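Long-range contacts in ubiquitin-conjugating enzyme-like protein (Leishmania mexicana, PDB 6ZM3), which probably acts beside an active ubiquitin-conjugating enzyme in ubiquitin transfer, resembling the catalytically inactive UEV (UBE2V-like) variants of that fold: residues L62-Y67 with I79-K84; H102-W107 with E114-E119. All blocks are in the same frame, centred on the assembly; numbering follows the deposited sequence.

Contact 1 of 2, residues L62-Y67 with I79-K84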
ATOM      1  N   LEU B  62      -8.123   1.328  -2.956  1.00 18.47           N
ATOM      2  CA  LEU B  62      -8.391  -0.097  -2.891  1.00 19.43           C
ATOM      3  C   LEU B  62      -7.574  -0.827  -3.959  1.00 18.14           C
ATOM      4  O   LEU B  62      -7.643  -0.498  -5.143  1.00 18.66           O
ATOM      5  CB  LEU B  62      -9.908  -0.287  -3.070  1.00 18.95           C
ATOM      6  CG  LEU B  62     -10.804   0.510  -2.117  1.00 19.49           C
ATOM      7  CD1 LEU B  62     -12.261   0.322  -2.513  1.00 17.87           C
ATOM      8  CD2 LEU B  62     -10.622   0.083  -0.653  1.00 20.73           C
ATOM      9  N   SER B  63      -6.898  -1.919  -3.567  1.00 17.49           N
ATOM     10  CA  SER B  63      -6.018  -2.674  -4.442  1.00 18.90           C
ATOM     11  C   SER B  63      -6.711  -3.972  -4.855  1.00 20.06           C
ATOM     12  O   SER B  63      -7.381  -4.607  -4.033  1.00 18.71           O
ATOM     13  CB  SER B  63      -4.667  -2.994  -3.798  1.00 18.52           C
ATOM     14  OG  SER B  63      -3.864  -1.802  -3.635  1.00 18.59           O
ATOM     15  N   LEU B  64      -6.503  -4.342  -6.120  1.00 18.91           N
ATOM     16  CA  LEU B  64      -7.046  -5.565  -6.699  1.00 19.72           C
ATOM     17  C   LEU B  64      -5.966  -6.316  -7.465  1.00 19.27           C
ATOM     18  O   LEU B  64      -4.984  -5.727  -7.935  1.00 18.93           O
ATOM     19  CB  LEU B  64      -8.183  -5.167  -7.651  1.00 19.36           C
ATOM     20  CG  LEU B  64      -9.339  -4.404  -7.016  1.00 20.30           C
ATOM     21  CD1 LEU B  64      -9.183  -2.885  -7.210  1.00 17.59           C
ATOM     22  CD2 LEU B  64     -10.664  -4.898  -7.633  1.00 21.87           C
ATOM     23  N   GLU B  65      -6.165  -7.621  -7.642  1.00 20.96           N
ATOM     24  CA  GLU B  65      -5.339  -8.388  -8.542  1.00 22.65           C
ATOM     25  C   GLU B  65      -6.244  -8.892  -9.661  1.00 28.46           C
ATOM     26  O   GLU B  65      -7.403  -9.249  -9.378  1.00 26.48           O
ATOM     27  CB  GLU B  65      -4.780  -9.603  -7.816  1.00 25.65           C
ATOM     28  CG  GLU B  65      -3.843 -10.429  -8.674  1.00 32.10           C
ATOM     29  CD  GLU B  65      -2.922 -11.286  -7.820  1.00 39.89           C
ATOM     30  OE1 GLU B  65      -1.764 -10.836  -7.524  1.00 41.12           O
ATOM     31  OE2 GLU B  65      -3.371 -12.380  -7.436  1.00 37.57           O
ATOM     32  N   ILE B  66      -5.703  -8.865 -10.892  1.00 24.53           N
ATOM     33  CA  ILE B  66      -6.396  -9.328 -12.085  1.00 27.80           C
ATOM     34  C   ILE B  66      -5.586 -10.433 -12.747  1.00 26.29           C
ATOM     35  O   ILE B  66      -4.392 -10.286 -13.036  1.00 24.91           O
ATOM     36  CB  ILE B  66      -6.759  -8.178 -13.047  1.00 27.69           C
ATOM     37  CG1 ILE B  66      -7.443  -7.054 -12.263  1.00 24.15           C
ATOM     38  CG2 ILE B  66      -7.659  -8.730 -14.170  1.00 26.64           C
ATOM     39  CD1 ILE B  66      -7.593  -5.703 -12.962  1.00 32.37           C
ATOM     40  N   TYR B  67      -6.269 -11.550 -13.004  1.00 26.48           N
ATOM     41  CA  TYR B  67      -5.694 -12.662 -13.726  1.00 27.14           C
ATOM     42  C   TYR B  67      -6.427 -12.814 -15.056  1.00 29.76           C
ATOM     43  O   TYR B  67      -7.633 -13.000 -15.046  1.00 27.44           O
ATOM     44  CB  TYR B  67      -5.897 -13.939 -12.917  1.00 30.64           C
ATOM     45  CG  TYR B  67      -5.360 -15.207 -13.526  1.00 30.58           C
ATOM     46  CD1 TYR B  67      -4.129 -15.240 -14.161  1.00 28.63           C
ATOM     47  CD2 TYR B  67      -6.072 -16.395 -13.435  1.00 31.50           C
ATOM     48  CE1 TYR B  67      -3.613 -16.399 -14.698  1.00 30.52           C
ATOM     49  CE2 TYR B  67      -5.568 -17.571 -13.973  1.00 35.17           C
ATOM     50  CZ  TYR B  67      -4.341 -17.574 -14.611  1.00 34.43           C
ATOM     51  OH  TYR B  67      -3.821 -18.710 -15.148  1.00 33.75           O
ATOM     52  N   ILE B  79     -10.961 -11.253 -11.069  1.00 26.71           N
ATOM     53  CA  ILE B  79     -10.675 -10.067 -10.281  1.00 25.46           C
ATOM     54  C   ILE B  79     -10.889 -10.430  -8.808  1.00 29.11           C
ATOM     55  O   ILE B  79     -11.949 -10.938  -8.434  1.00 25.48           O
ATOM     56  CB  ILE B  79     -11.540  -8.869 -10.738  1.00 25.50           C
ATOM     57  CG1 ILE B  79     -11.463  -8.637 -12.260  1.00 24.65           C
ATOM     58  CG2 ILE B  79     -11.241  -7.589  -9.955  1.00 25.85           C
ATOM     59  CD1 ILE B  79     -11.981  -7.260 -12.693  1.00 23.96           C
ATOM     60  N   ARG B  80      -9.872 -10.155  -7.980  1.00 24.28           N
ATOM     61  CA  ARG B  80      -9.946 -10.335  -6.535  1.00 26.02           C
ATOM     62  C   ARG B  80      -9.588  -8.998  -5.888  1.00 24.72           C
ATOM     63  O   ARG B  80      -8.560  -8.398  -6.232  1.00 21.82           O
ATOM     64  CB  ARG B  80      -8.847 -11.311  -6.109  1.00 29.23           C
ATOM     65  CG  ARG B  80      -9.136 -12.144  -4.868  1.00 38.28           C
ATOM     66  CD  ARG B  80      -8.142 -13.283  -4.678  1.00 41.74           C
ATOM     67  NE  ARG B  80      -6.777 -12.941  -5.093  1.00 48.48           N
ATOM     68  CZ  ARG B  80      -5.767 -12.626  -4.266  1.00 46.73           C
ATOM     69  NH1 ARG B  80      -5.947 -12.616  -2.954  1.00 48.80           N
ATOM     70  NH2 ARG B  80      -4.564 -12.341  -4.749  1.00 43.25           N
ATOM     71  N   PHE B  81     -10.383  -8.567  -4.910  1.00 23.24           N
ATOM     72  CA  PHE B  81      -9.963  -7.435  -4.101  1.00 21.29           C
ATOM     73  C   PHE B  81      -8.885  -7.906  -3.129  1.00 23.86           C
ATOM     74  O   PHE B  81      -9.026  -8.967  -2.506  1.00 24.36           O
ATOM     75  CB  PHE B  81     -11.133  -6.811  -3.341  1.00 20.14           C
ATOM     76  CG  PHE B  81     -11.964  -5.819  -4.119  1.00 20.81           C
ATOM     77  CD1 PHE B  81     -13.006  -6.259  -4.935  1.00 21.24           C
ATOM     78  CD2 PHE B  81     -11.736  -4.457  -4.010  1.00 21.15           C
ATOM     79  CE1 PHE B  81     -13.778  -5.345  -5.636  1.00 20.84           C
ATOM     80  CE2 PHE B  81     -12.520  -3.549  -4.692  1.00 21.73           C
ATOM     81  CZ  PHE B  81     -13.550  -4.001  -5.492  1.00 21.23           C
ATOM     82  N   LEU B  82      -7.823  -7.106  -3.001  1.00 20.90           N
ATOM     83  CA  LEU B  82      -6.812  -7.334  -1.975  1.00 21.20           C
ATOM     84  C   LEU B  82      -7.168  -6.534  -0.729  1.00 22.93           C
ATOM     85  O   LEU B  82      -6.948  -7.017   0.386  1.00 23.98           O
ATOM     86  CB  LEU B  82      -5.433  -6.919  -2.486  1.00 21.95           C
ATOM     87  CG  LEU B  82      -4.883  -7.729  -3.660  1.00 23.17           C
ATOM     88  CD1 LEU B  82      -3.433  -7.337  -3.922  1.00 24.30           C
ATOM     89  CD2 LEU B  82      -4.976  -9.224  -3.415  1.00 23.48           C
ATOM     90  N   SER B  83      -7.642  -5.287  -0.932  1.00 21.51           N
ATOM     91  CA  SER B  83      -8.258  -4.488   0.103  1.00 21.39           C
ATOM     92  C   SER B  83      -9.638  -5.054   0.413  1.00 24.97           C
ATOM     93  O   SER B  83     -10.428  -5.228  -0.507  1.00 24.70           O
ATOM     94  CB  SER B  83      -8.399  -3.051  -0.355  1.00 22.47           C
ATOM     95  OG  SER B  83      -7.135  -2.464  -0.669  1.00 23.59           O
ATOM     96  N   LYS B  84      -9.943  -5.233   1.703  1.00 22.29           N
ATOM     97  CA  LYS B  84     -11.239  -5.716   2.172  1.00 24.44           C
ATOM     98  C   LYS B  84     -12.352  -4.707   1.881  1.00 22.36           C
ATOM     99  O   LYS B  84     -12.222  -3.513   2.154  1.00 24.14           O
ATOM    100  CB  LYS B  84     -11.193  -6.020   3.674  1.00 28.06           C
ATOM    101  CG  LYS B  84     -12.220  -7.058   4.110  1.00 33.33           C
ATOM    102  CD  LYS B  84     -12.053  -7.517   5.537  1.00 33.05           C
ATOM    103  CE  LYS B  84     -12.737  -8.837   5.799  1.00 38.73           C
ATOM    104  NZ  LYS B  84     -12.434  -9.300   7.171  1.00 39.52           N
TER
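Leu-64 and Phe-81 face each other as a non-hydrogen-bonded antiparallel pair, their side chains running side by side on the face of the sheet that also carries Ile-66 and Ile-79. Starting from the backbone, Leu-64 CB passes the carbonyl of Arg-80. Its CG, anti to the carbonyl carbon (chi1 -60°), then comes to 3.8 Å from Phe-81 CD2. At the tip, Leu-64 CD2 stands 3.5 Å above the Phe-81 ring, over its centre, a CH-pi contact only 3° off the ring normal. The same methyl lies 3.6 Å from Ile-79 CG2, so one branch joins both apolar neighbours. Met-124 of helix 113-125 meets Phe-81 on this side of the sheet.

The other face carries Glu-65 and Arg-80, a hydrogen-bonded pair whose backbones exchange two bonds. Glu-65 OE2 takes a hydrogen bond from Arg-80 NH2 at 2.9 Å, part of a salt bridge. The oxygen lies in the guanidinium plane, yet the nitrogen approaches from 65° out of the carboxylate plane. Glu-65 OE1 makes a further salt bridge with Arg-35, so the carboxylate links two arginines.

Past Phe-81 the regular ladder ends. Ser-63 O accepts two successive amides, Leu-82 N at 2.7 Å and Ser-83 N at 3.2 Å, resembling a classic beta bulge. Ser-83 OG in turn receives Ser-63 N at 3.0 Å, a side-chain oxygen serving the strand's amide. Ser-63, Leu-82 and Ser-83 also pack against the other protein chain of the assembly. Together the paired strands, the inward apolar face and the bulge-like end form the last hairpin of the four-stranded antiparallel meander that is the core of the ubiquitin-conjugating enzyme fold.

Contact 2 of 2, residues H102-W107 with E114-E119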
ATOM      1  N   HIS B 102     -22.699  -7.491 -12.651  1.00 30.59           N
ATOM      2  CA  HIS B 102     -23.461  -7.364 -13.895  1.00 32.19           C
ATOM      3  C   HIS B 102     -22.555  -7.558 -15.121  1.00 33.16           C
ATOM      4  O   HIS B 102     -22.890  -8.308 -16.028  1.00 28.78           O
ATOM      5  CB  HIS B 102     -24.309  -6.078 -13.924  1.00 35.22           C
ATOM      6  CG  HIS B 102     -23.537  -4.840 -14.240  1.00 40.43           C
ATOM      7  ND1 HIS B 102     -22.721  -4.215 -13.310  1.00 40.01           N
ATOM      8  CD2 HIS B 102     -23.440  -4.112 -15.375  1.00 40.26           C
ATOM      9  CE1 HIS B 102     -22.180  -3.148 -13.851  1.00 37.62           C
ATOM     10  NE2 HIS B 102     -22.606  -3.065 -15.123  1.00 39.54           N
ATOM     11  N   VAL B 103     -21.357  -6.957 -15.105  1.00 27.69           N
ATOM     12  CA  VAL B 103     -20.441  -7.024 -16.230  1.00 26.05           C
ATOM     13  C   VAL B 103     -20.052  -8.458 -16.548  1.00 23.78           C
ATOM     14  O   VAL B 103     -19.718  -8.798 -17.677  1.00 27.49           O
ATOM     15  CB  VAL B 103     -19.182  -6.216 -15.896  1.00 26.56           C
ATOM     16  CG1 VAL B 103     -18.113  -6.406 -16.968  1.00 27.28           C
ATOM     17  CG2 VAL B 103     -19.556  -4.765 -15.674  1.00 24.52           C
ATOM     18  N   PHE B 104     -20.007  -9.306 -15.530  1.00 26.31           N
ATOM     19  CA  PHE B 104     -19.532 -10.662 -15.727  1.00 26.61           C
ATOM     20  C   PHE B 104     -20.690 -11.597 -16.067  1.00 26.90           C
ATOM     21  O   PHE B 104     -20.496 -12.562 -16.805  1.00 28.78           O
ATOM     22  CB  PHE B 104     -18.871 -11.180 -14.449  1.00 30.26           C
ATOM     23  CG  PHE B 104     -17.484 -10.641 -14.200  1.00 33.03           C
ATOM     24  CD1 PHE B 104     -16.775  -9.994 -15.198  1.00 30.99           C
ATOM     25  CD2 PHE B 104     -16.867 -10.830 -12.967  1.00 38.14           C
ATOM     26  CE1 PHE B 104     -15.500  -9.496 -14.959  1.00 33.97           C
ATOM     27  CE2 PHE B 104     -15.586 -10.342 -12.731  1.00 35.55           C
ATOM     28  CZ  PHE B 104     -14.912  -9.662 -13.724  1.00 34.08           C
ATOM     29  N   LYS B 105     -21.849 -11.348 -15.449  1.00 31.76           N
ATOM     30  CA  LYS B 105     -23.045 -12.156 -15.657  1.00 32.72           C
ATOM     31  C   LYS B 105     -23.408 -12.144 -17.138  1.00 31.68           C
ATOM     32  O   LYS B 105     -23.670 -13.197 -17.718  1.00 29.81           O
ATOM     33  CB  LYS B 105     -24.212 -11.563 -14.859  1.00 33.49           C
ATOM     34  CG  LYS B 105     -25.477 -12.420 -14.789  1.00 37.76           C
ATOM     35  CD  LYS B 105     -26.671 -11.635 -14.264  1.00 38.03           C
ATOM     36  CE  LYS B 105     -27.684 -12.434 -13.474  1.00 45.51           C
ATOM     37  NZ  LYS B 105     -28.299 -13.520 -14.271  1.00 42.64           N
ATOM     38  N   HIS B 106     -23.414 -10.941 -17.722  1.00 30.81           N
ATOM     39  CA  HIS B 106     -23.658 -10.757 -19.149  1.00 31.84           C
ATOM     40  C   HIS B 106     -22.369 -10.296 -19.836  1.00 33.19           C
ATOM     41  O   HIS B 106     -22.265  -9.131 -20.229  1.00 39.93           O
ATOM     42  CB  HIS B 106     -24.821  -9.775 -19.337  1.00 31.91           C
ATOM     43  CG  HIS B 106     -26.105 -10.246 -18.724  1.00 34.72           C
ATOM     44  ND1 HIS B 106     -26.712 -11.447 -19.094  1.00 40.95           N
ATOM     45  CD2 HIS B 106     -26.924  -9.670 -17.819  1.00 36.16           C
ATOM     46  CE1 HIS B 106     -27.839 -11.594 -18.426  1.00 39.47           C
ATOM     47  NE2 HIS B 106     -27.990 -10.506 -17.636  1.00 41.60           N
ATOM     48  N   TRP B 107     -21.408 -11.223 -19.973  1.00 31.55           N
ATOM     49  CA  TRP B 107     -20.034 -10.890 -20.361  1.00 30.97           C
ATOM     50  C   TRP B 107     -20.003 -10.552 -21.852  1.00 33.51           C
ATOM     51  O   TRP B 107     -20.414 -11.369 -22.670  1.00 33.73           O
ATOM     52  CB  TRP B 107     -19.073 -12.050 -20.033  1.00 32.21           C
ATOM     53  CG  TRP B 107     -17.671 -11.861 -20.544  1.00 32.21           C
ATOM     54  CD1 TRP B 107     -17.006 -12.619 -21.467  1.00 32.90           C
ATOM     55  CD2 TRP B 107     -16.752 -10.829 -20.143  1.00 31.52           C
ATOM     56  NE1 TRP B 107     -15.739 -12.121 -21.671  1.00 34.69           N
ATOM     57  CE2 TRP B 107     -15.567 -11.011 -20.891  1.00 31.90           C
ATOM     58  CE3 TRP B 107     -16.835  -9.748 -19.254  1.00 29.45           C
ATOM     59  CZ2 TRP B 107     -14.454 -10.185 -20.730  1.00 32.23           C
ATOM     60  CZ3 TRP B 107     -15.741  -8.915 -19.113  1.00 32.85           C
ATOM     61  CH2 TRP B 107     -14.580  -9.121 -19.863  1.00 31.58           C
ATOM     62  N   GLU B 114      -9.879  -2.053 -17.498  1.00 23.22           N
ATOM     63  CA  GLU B 114     -10.174  -0.733 -16.984  1.00 23.19           C
ATOM     64  C   GLU B 114     -11.684  -0.487 -16.805  1.00 27.06           C
ATOM     65  O   GLU B 114     -12.120   0.128 -15.816  1.00 22.96           O
ATOM     66  CB  GLU B 114      -9.488   0.328 -17.853  1.00 29.39           C
ATOM     67  CG  GLU B 114      -9.758   1.724 -17.347  1.00 30.12           C
ATOM     68  CD  GLU B 114      -9.196   2.888 -18.144  1.00 35.25           C
ATOM     69  OE1 GLU B 114      -8.485   2.648 -19.146  1.00 31.19           O
ATOM     70  OE2 GLU B 114      -9.470   4.042 -17.739  1.00 38.49           O
ATOM     71  N   LEU B 115     -12.487  -0.915 -17.789  1.00 25.06           N
ATOM     72  CA  LEU B 115     -13.936  -0.775 -17.666  1.00 25.74           C
ATOM     73  C   LEU B 115     -14.470  -1.633 -16.504  1.00 22.28           C
ATOM     74  O   LEU B 115     -15.353  -1.183 -15.777  1.00 25.79           O
ATOM     75  CB  LEU B 115     -14.605  -1.078 -19.019  1.00 29.46           C
ATOM     76  CG  LEU B 115     -16.119  -0.824 -19.129  1.00 31.09           C
ATOM     77  CD1 LEU B 115     -16.523   0.582 -18.690  1.00 31.23           C
ATOM     78  CD2 LEU B 115     -16.585  -1.085 -20.550  1.00 34.55           C
ATOM     79  N   CYS B 116     -13.928  -2.837 -16.307  1.00 21.67           N
ATOM     80  CA  CYS B 116     -14.325  -3.672 -15.164  1.00 26.21           C
ATOM     81  C   CYS B 116     -14.150  -2.902 -13.862  1.00 26.55           C
ATOM     82  O   CYS B 116     -15.062  -2.882 -13.022  1.00 25.35           O
ATOM     83  CB  CYS B 116     -13.569  -4.998 -15.042  1.00 23.14           C
ATOM     84  SG  CYS B 116     -13.892  -6.226 -16.332  1.00 27.47           S
ATOM     85  N   LEU B 117     -12.996  -2.229 -13.716  1.00 25.42           N
ATOM     86  CA  LEU B 117     -12.743  -1.451 -12.513  1.00 23.62           C
ATOM     87  C   LEU B 117     -13.653  -0.223 -12.401  1.00 25.02           C
ATOM     88  O   LEU B 117     -14.129   0.080 -11.297  1.00 24.20           O
ATOM     89  CB  LEU B 117     -11.255  -1.080 -12.413  1.00 21.81           C
ATOM     90  CG  LEU B 117     -10.235  -2.214 -12.314  1.00 22.24           C
ATOM     91  CD1 LEU B 117      -8.866  -1.656 -11.874  1.00 23.01           C
ATOM     92  CD2 LEU B 117     -10.661  -3.305 -11.335  1.00 26.39           C
ATOM     93  N   SER B 118     -13.898   0.524 -13.507  1.00 24.15           N
ATOM     94  CA  SER B 118     -14.830   1.637 -13.443  0.50 25.79           C
ATOM     95  C   SER B 118     -16.197   1.152 -12.981  1.00 22.08           C
ATOM     96  O   SER B 118     -16.856   1.858 -12.238  1.00 21.81           O
ATOM     97  CB  SER B 118     -14.948   2.403 -14.739  0.50 24.47           C
ATOM     98  OG  SER B 118     -14.148   3.560 -14.665  0.50 28.56           O
ATOM     99  N   GLU B 119     -16.582  -0.039 -13.458  1.00 24.69           N
ATOM    100  CA  GLU B 119     -17.868  -0.664 -13.172  1.00 25.30           C
ATOM    101  C   GLU B 119     -17.946  -1.186 -11.732  1.00 23.81           C
ATOM    102  O   GLU B 119     -19.024  -1.119 -11.129  1.00 22.63           O
ATOM    103  CB  GLU B 119     -18.242  -1.718 -14.212  1.00 25.25           C
ATOM    104  CG  GLU B 119     -18.578  -1.124 -15.589  1.00 27.01           C
ATOM    105  CD  GLU B 119     -19.871  -0.328 -15.649  1.00 29.92           C
ATOM    106  OE1 GLU B 119     -20.875  -0.839 -15.130  1.00 32.84           O
ATOM    107  OE2 GLU B 119     -19.859   0.834 -16.128  1.00 36.66           O
TER
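His-102 NE2 reaches Glu-119 OE1 at 2.8 Å, the single hydrogen bond between the two segments, and its geometry is weak: the N-H...O angle is 118°. The oxygen lies in the imidazole plane but sits nearly as close to His-102 CE1 as to NE2, which explains the bend. Ring and carboxylate planes are 72° apart, and the two side chains cross at about a right angle. The glutamate gets there by a bend at chi2 (-69°), which turns CD away from an extended course.

Beneath this polar pair Val-103 does two jobs with one methyl. Its CG2 stands over one face of the His-102 ring, offset toward the rim, and also packs 3.6 Å from Glu-119 CB, with CG close behind.

Further in, the buried Cys-116 SG meets three hydrophobic groups. It is 3.9 Å from Phe-104 CE1, an oblique sulfur-aromatic approach. Val-103 CG1 lies 4.3 Å from SG, and Trp-107 CZ3 comes equally near, offering the edge of the indole close to its plane. Both aromatic groups have further anchors: Phe-104 meets Phe-101 edge-to-face, while Trp-107 NE1 gives its hydrogen bond to Pro-73 O.

The short helix 102-105 and the turn after it thus meet helix 113-125 through apolar packing at two places, Val-103 on the Glu-119 methylenes and Val-103, Phe-104 and Trp-107 about Cys-116 SG, with the weak polar bond at the exposed side. Charge on the histidine would probably strengthen its attraction to the glutamate, but the bent bond suggests that polarity adds little directional hold.

Overall arrangement
From the N terminus the chain passes through helix 9-22 and two strands before reaching the first segment of contact 1. That contact closes the connection between strands 61-67 and 78-81. A long loop then leads to helix 102-105, and contact 2 closes a shorter turn from there to helix 113-125. The two closures follow in series, neither nested nor crossing, with centres about 14 Å apart. They still share a core: Ile-79 CD1 packs 3.6 Å from Cys-116 CB, and Phe-104 also touches Ile-79. Leu-117, on the same helix, reaches Leu-64 and Ile-66. Helix 113-125 belongs to contact 2 and also packs on the strands of contact 1, joining the sheet to the short helix.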